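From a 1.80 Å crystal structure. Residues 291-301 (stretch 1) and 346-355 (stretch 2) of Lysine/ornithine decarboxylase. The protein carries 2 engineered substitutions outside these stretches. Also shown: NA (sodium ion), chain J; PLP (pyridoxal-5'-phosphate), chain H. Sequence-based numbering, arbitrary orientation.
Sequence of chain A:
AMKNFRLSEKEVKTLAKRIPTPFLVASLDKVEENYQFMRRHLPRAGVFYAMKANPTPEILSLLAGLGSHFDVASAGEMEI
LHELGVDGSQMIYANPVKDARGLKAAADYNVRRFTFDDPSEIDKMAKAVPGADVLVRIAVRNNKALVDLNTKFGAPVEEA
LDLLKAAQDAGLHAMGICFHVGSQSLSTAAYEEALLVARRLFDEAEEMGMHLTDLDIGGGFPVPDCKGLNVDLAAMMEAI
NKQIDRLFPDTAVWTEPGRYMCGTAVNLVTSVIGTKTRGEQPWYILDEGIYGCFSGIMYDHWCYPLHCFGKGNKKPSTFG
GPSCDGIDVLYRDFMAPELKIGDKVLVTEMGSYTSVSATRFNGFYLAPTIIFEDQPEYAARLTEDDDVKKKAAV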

# COMPACT_ATOMS: atom_id res chain seq x y z
N TYR A 291 1.07 5.51 -4.13
CA TYR A 291 0.32 5.07 -2.96
C TYR A 291 -1.13 4.76 -3.28
O TYR A 291 -1.89 4.43 -2.38
CB TYR A 291 0.36 6.07 -1.84
CG TYR A 291 1.71 6.15 -1.16
CD1 TYR A 291 2.01 5.26 -0.15
CD2 TYR A 291 2.65 7.14 -1.48
CE1 TYR A 291 3.23 5.32 0.50
CE2 TYR A 291 3.91 7.17 -0.81
CZ TYR A 291 4.14 6.28 0.18
OH TYR A 291 5.34 6.29 0.92
N GLY A 292 -1.49 4.89 -4.56
CA GLY A 292 -2.81 4.47 -5.05
C GLY A 292 -2.68 3.38 -6.07
O GLY A 292 -2.06 2.38 -5.80
N CYS A 293 -3.37 3.54 -7.23
CA CYS A 293 -3.38 2.54 -8.26
C CYS A 293 -1.99 2.18 -8.82
O CYS A 293 -1.79 1.04 -9.20
CB CYS A 293 -4.31 2.91 -9.42
SG CYS A 293 -6.00 2.87 -8.75
N PHE A 294 -1.04 3.07 -8.74
CA PHE A 294 0.31 2.77 -9.21
C PHE A 294 1.13 2.04 -8.18
O PHE A 294 2.33 1.82 -8.40
CB PHE A 294 1.06 4.03 -9.65
CG PHE A 294 0.48 4.73 -10.85
CD1 PHE A 294 0.86 4.33 -12.11
CD2 PHE A 294 -0.32 5.86 -10.69
CE1 PHE A 294 0.39 5.03 -13.22
CE2 PHE A 294 -0.77 6.57 -11.82
CZ PHE A 294 -0.42 6.12 -13.06
N SER A 295 0.53 1.63 -7.05
CA SER A 295 1.21 0.77 -6.07
C SER A 295 1.74 -0.53 -6.62
O SER A 295 2.74 -1.04 -6.10
CB SER A 295 0.25 0.44 -4.88
OG SER A 295 -0.98 -0.15 -5.39
N GLY A 296 1.18 -1.03 -7.75
CA GLY A 296 1.73 -2.15 -8.46
C GLY A 296 3.19 -1.97 -8.94
O GLY A 296 3.91 -2.94 -9.10
N ILE A 297 3.62 -0.72 -9.11
CA ILE A 297 5.04 -0.45 -9.36
C ILE A 297 5.86 -1.08 -8.29
O ILE A 297 6.95 -1.64 -8.56
CB ILE A 297 5.32 1.08 -9.48
CG1 ILE A 297 4.66 1.59 -10.75
CG2 ILE A 297 6.80 1.33 -9.53
CD1 ILE A 297 4.79 3.10 -10.89
N MET A 298 5.41 -0.92 -7.06
CA MET A 298 6.16 -1.34 -5.87
C MET A 298 5.94 -2.81 -5.54
O MET A 298 6.89 -3.60 -5.35
CB MET A 298 5.71 -0.47 -4.70
CG MET A 298 6.08 0.98 -4.86
SD MET A 298 7.90 1.16 -4.92
CE MET A 298 8.21 0.03 -3.42
N TYR A 299 4.71 -3.21 -5.43
CA TYR A 299 4.40 -4.55 -4.98
C TYR A 299 4.41 -5.59 -6.09
O TYR A 299 4.54 -6.77 -5.79
CB TYR A 299 3.06 -4.65 -4.24
CG TYR A 299 3.04 -4.03 -2.91
CD1 TYR A 299 3.53 -4.69 -1.81
CD2 TYR A 299 2.51 -2.77 -2.72
CE1 TYR A 299 3.54 -4.10 -0.59
CE2 TYR A 299 2.50 -2.19 -1.46
CZ TYR A 299 3.04 -2.85 -0.42
OH TYR A 299 2.99 -2.33 0.88
N ASP A 300 4.18 -5.19 -7.31
CA ASP A 300 3.88 -6.14 -8.43
C ASP A 300 4.93 -5.93 -9.52
O ASP A 300 4.74 -6.46 -10.61
CB ASP A 300 2.48 -5.84 -8.95
CG ASP A 300 1.89 -6.95 -9.81
OD1 ASP A 300 2.08 -8.14 -9.52
OD2 ASP A 300 1.21 -6.59 -10.82
N HIS A 301 6.03 -5.19 -9.20
CA HIS A 301 7.16 -4.94 -10.09
C HIS A 301 6.68 -4.50 -11.49
O HIS A 301 7.24 -4.92 -12.51
CB HIS A 301 8.06 -6.20 -10.25
CG HIS A 301 8.32 -6.92 -8.97
ND1 HIS A 301 7.97 -8.25 -8.78
CD2 HIS A 301 8.77 -6.47 -7.77
CE1 HIS A 301 8.24 -8.60 -7.53
NE2 HIS A 301 8.73 -7.54 -6.89
N LEU A 346 -4.31 8.93 -19.59
CA LEU A 346 -4.99 7.63 -19.51
C LEU A 346 -4.03 6.50 -19.30
O LEU A 346 -3.05 6.38 -20.02
CB LEU A 346 -5.82 7.40 -20.78
CG LEU A 346 -6.58 6.07 -20.94
CD1 LEU A 346 -7.80 6.02 -20.04
CD2 LEU A 346 -6.98 5.76 -22.42
N VAL A 347 -4.32 5.61 -18.32
CA VAL A 347 -3.52 4.45 -18.13
C VAL A 347 -4.38 3.20 -18.38
O VAL A 347 -5.48 3.03 -17.77
CB VAL A 347 -2.90 4.36 -16.72
CG1 VAL A 347 -1.92 3.20 -16.62
CG2 VAL A 347 -2.18 5.64 -16.42
N THR A 348 -3.91 2.34 -19.28
CA THR A 348 -4.70 1.15 -19.76
C THR A 348 -4.22 -0.10 -19.01
O THR A 348 -3.18 -0.02 -18.33
CB THR A 348 -4.71 0.96 -21.29
OG1 THR A 348 -3.35 0.89 -21.82
CG2 THR A 348 -5.48 2.07 -21.89
N GLU A 349 -4.94 -1.21 -19.14
CA GLU A 349 -4.54 -2.48 -18.53
C GLU A 349 -4.21 -2.29 -17.03
O GLU A 349 -3.16 -2.80 -16.54
CB GLU A 349 -3.36 -3.13 -19.29
CG GLU A 349 -3.76 -3.58 -20.74
CD GLU A 349 -3.79 -2.45 -21.73
OE1 GLU A 349 -2.82 -1.69 -21.88
OE2 GLU A 349 -4.82 -2.26 -22.40
N MET A 350 -5.13 -1.63 -16.34
CA MET A 350 -4.98 -1.29 -14.95
C MET A 350 -5.90 -2.05 -13.99
O MET A 350 -6.12 -1.64 -12.90
CB MET A 350 -5.11 0.22 -14.78
CG MET A 350 -3.78 0.90 -14.58
SD MET A 350 -3.79 1.89 -13.12
CE MET A 350 -2.09 2.35 -12.80
N GLY A 351 -6.43 -3.17 -14.44
CA GLY A 351 -7.43 -3.86 -13.74
C GLY A 351 -7.00 -4.76 -12.60
O GLY A 351 -7.88 -5.16 -11.78
N SER A 352 -5.73 -5.12 -12.52
CA SER A 352 -5.32 -6.17 -11.57
C SER A 352 -4.15 -5.82 -10.68
O SER A 352 -3.15 -5.31 -11.16
CB SER A 352 -4.98 -7.46 -12.28
OG SER A 352 -6.09 -7.90 -13.00
N TYR A 353 -4.31 -6.06 -9.37
CA TYR A 353 -3.23 -5.74 -8.42
C TYR A 353 -2.81 -4.24 -8.44
O TYR A 353 -1.65 -3.90 -8.41
CB TYR A 353 -2.05 -6.68 -8.53
CG TYR A 353 -2.48 -8.15 -8.42
CD1 TYR A 353 -2.94 -8.69 -7.23
CD2 TYR A 353 -2.45 -8.97 -9.53
CE1 TYR A 353 -3.31 -10.00 -7.18
CE2 TYR A 353 -2.83 -10.30 -9.51
CZ TYR A 353 -3.30 -10.83 -8.30
OH TYR A 353 -3.70 -12.15 -8.19
N THR A 354 -3.83 -3.41 -8.56
CA THR A 354 -3.65 -1.95 -8.63
C THR A 354 -4.48 -1.37 -7.49
O THR A 354 -3.91 -1.03 -6.41
CB THR A 354 -4.10 -1.43 -10.00
OG1 THR A 354 -5.42 -1.92 -10.25
CG2 THR A 354 -3.09 -1.88 -11.09
N SER A 355 -5.78 -1.23 -7.69
CA SER A 355 -6.65 -0.64 -6.69
C SER A 355 -6.65 -1.44 -5.38
O SER A 355 -6.83 -0.85 -4.26
CB SER A 355 -8.10 -0.44 -7.17
OG SER A 355 -8.55 -1.72 -7.54
NA NA J . 0.94 -1.19 1.14
N1 PLP H . -5.06 -18.31 -6.73
C2 PLP H . -4.15 -18.26 -5.74
C2A PLP H . -4.18 -19.29 -4.64
C3 PLP H . -3.11 -17.20 -5.73
O3 PLP H . -2.17 -17.13 -4.74
C4 PLP H . -3.13 -16.22 -6.84
C4A PLP H . -2.14 -15.12 -6.92
O4A PLP H . -1.57 -14.73 -5.91
C5 PLP H . -4.19 -16.38 -7.86
C6 PLP H . -5.10 -17.42 -7.75
C5A PLP H . -4.27 -15.42 -9.03
O4P PLP H . -3.00 -15.33 -9.67
P PLP H . -2.85 -14.57 -11.08
O1P PLP H . -3.72 -15.36 -12.02
O2P PLP H . -1.37 -14.65 -11.38
O3P PLP H . -3.35 -13.17 -10.79
O HOH W 1 -0.59 -4.85 -11.72

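The two stretches meet chiefly through van der Waals packing; no direct hydrogen bond joins them, and together they bury 388 Å². Stretch 1 includes a short helix (296-299), while stretch 2 leaves a strand at Val 347 as a loop. The backbones come nearest at Cys 293 and Thr 354, whose CA atoms lie 4.5 Å apart.

Met 350 packs against both Cys 293 and Phe 294. Its chi1 (-102°) and chi2 (-126°) both lie between wells, whereas chi3 is t, and this conformation sets CE over one face of the Phe 294 ring, 3.9 Å from the centroid in a CH-pi contact. SD of Met 350 lies 3.9 Å from CB of Cys 293. The CA-to-CB bond of Phe 294 points away from stretch 2, but with chi1 m and chi2 at -87° the ring end comes nearer, bringing CZ to 3.8 Å from CG2 of Val 347.

Two hydroxyls at the contact, those of Ser 295 and Thr 354, bond within their own stretches. Ser 295, in the p rotamer, directs OG to Gly 292 O (2.8 Å), the same carbonyl that accepts the Ser 295 backbone NH. Its OG also lies 3.2 Å from Thr 354 O, but the angle is too poor for a hydrogen bond. Thr 354, likewise p, donates from OG1 to Met 350 O at 2.8 Å.

Gly 296 passes close to Tyr 353, with CA 3.8 Å from Tyr 353 O; an ideal CB would be only 3.1 Å from that oxygen. Beyond the helix, the CA-to-CB bond of Asp 300 points toward stretch 2, and its chi1 is t. A water bridges the segments, donating to Asp 300 OD2 and Ser 352 O, each at 2.7 Å. The Tyr 353 side chain starts toward stretch 1 but its end leads away, allowing OH to donate to O3P of PLP at 2.8 Å.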